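Side-chain contact in metalloprotease stcE (Escherichia coli, PDB 4DNY), which is a secreted zinc metalloprotease of the metzincin class that acts as a mucinase on O-linked glycoproteins in adhesion and immune evasion by enterohemorrhagic strains: residues Thr101-Val104 against Gly105-Leu108. Residues are numbered along the deposited sequence; the frame is centred on the assembly and turned at random. Where two conformers were deposited one is given.
Sequences TLSV and GNTL
Leu-102 and Leu-108 meet just below a bend, on the two strands it joins: CD1 of Leu-102 lies 3.8 Å from CD1 of Leu-108, which also approaches CB of Leu-102 at 3.9 Å, while the two side chains cross at a slant. CG anti to the backbone N (chi1 175°), with chi2 at 61°, brings CD1 of Leu-102 toward Leu-108 and within 3.8 Å of Asn-106 O as well. Leu-102 is buried and packs further on Phe-83 and Ser-85 of strand 80-86; this is the tight part of the contact. At the other end the chain reverses through a type II beta turn, Ser-103 to Asn-106, whose closing bond from Asn-106 N to Ser-103 O is weak (3.2 Å). Gly-105 takes the third position with positive phi (84°), a backbone shape that suits glycine. The CB of Val-104 is directed away from 105-108, on the exposed side. The Asn-106 amide turns its ND2 to Ser-103 OG, a weak, bent bond present in one of two Ser-103 conformers and therefore doubtful. The loop thus carries the chain from strand 98-102 of the three-stranded sheet to strand 107-113 of the five-stranded one, within the beta-sandwich domain. Between the segments, then, the turn bond is weak and the close side-chain packing apolar, while backbone bonds to Ser-85, Phe-83 and Ser-91 hold the chain as well.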
# COMPACT_ATOMS: atom_id res chain seq x y z
N THR A 101 8.71 3.59 7.63
CA THR A 101 7.75 3.83 8.72
C THR A 101 6.57 4.73 8.27
O THR A 101 6.79 5.79 7.68
CB THR A 101 8.46 4.47 9.91
OG1 THR A 101 9.46 3.56 10.35
CG2 THR A 101 7.46 4.77 11.07
N LEU A 102 5.36 4.27 8.56
CA LEU A 102 4.16 5.04 8.32
C LEU A 102 3.71 5.56 9.67
O LEU A 102 3.25 4.80 10.52
CB LEU A 102 3.08 4.13 7.70
CG LEU A 102 1.70 4.77 7.51
CD1 LEU A 102 1.74 5.97 6.58
CD2 LEU A 102 0.76 3.68 7.04
N SER A 103 3.89 6.85 9.90
CA SER A 103 3.57 7.43 11.20
C SER A 103 2.33 8.31 11.08
O SER A 103 1.89 8.66 9.98
CB SER A 103 4.75 8.22 11.74
OG SER A 103 5.14 9.28 10.87
N VAL A 104 1.77 8.67 12.21
CA VAL A 104 0.53 9.45 12.24
C VAL A 104 0.66 10.76 11.42
O VAL A 104 1.67 11.45 11.49
CB VAL A 104 0.07 9.76 13.68
CG1 VAL A 104 1.01 10.72 14.40
CG2 VAL A 104 -1.36 10.29 13.65
N GLY A 105 -0.33 11.04 10.59
CA GLY A 105 -0.32 12.26 9.83
C GLY A 105 0.47 12.20 8.55
O GLY A 105 0.76 13.23 8.00
N ASN A 106 0.82 11.01 8.09
CA ASN A 106 1.62 10.86 6.90
C ASN A 106 0.89 10.10 5.77
O ASN A 106 0.01 9.29 6.02
CB ASN A 106 2.93 10.24 7.24
CG ASN A 106 3.87 11.28 7.91
OD1 ASN A 106 4.04 12.43 7.40
ND2 ASN A 106 4.45 10.92 8.95
N THR A 107 1.27 10.45 4.55
CA THR A 107 0.79 9.79 3.34
C THR A 107 2.02 9.19 2.67
O THR A 107 3.14 9.84 2.62
CB THR A 107 0.14 10.79 2.40
OG1 THR A 107 -1.07 11.27 2.93
CG2 THR A 107 -0.15 10.18 1.01
N LEU A 108 1.89 7.98 2.15
CA LEU A 108 2.94 7.31 1.39
C LEU A 108 2.35 6.84 0.06
O LEU A 108 1.18 6.54 -0.04
CB LEU A 108 3.49 6.09 2.13
CG LEU A 108 4.12 6.30 3.47
CD1 LEU A 108 4.41 4.95 4.10
CD2 LEU A 108 5.36 7.16 3.34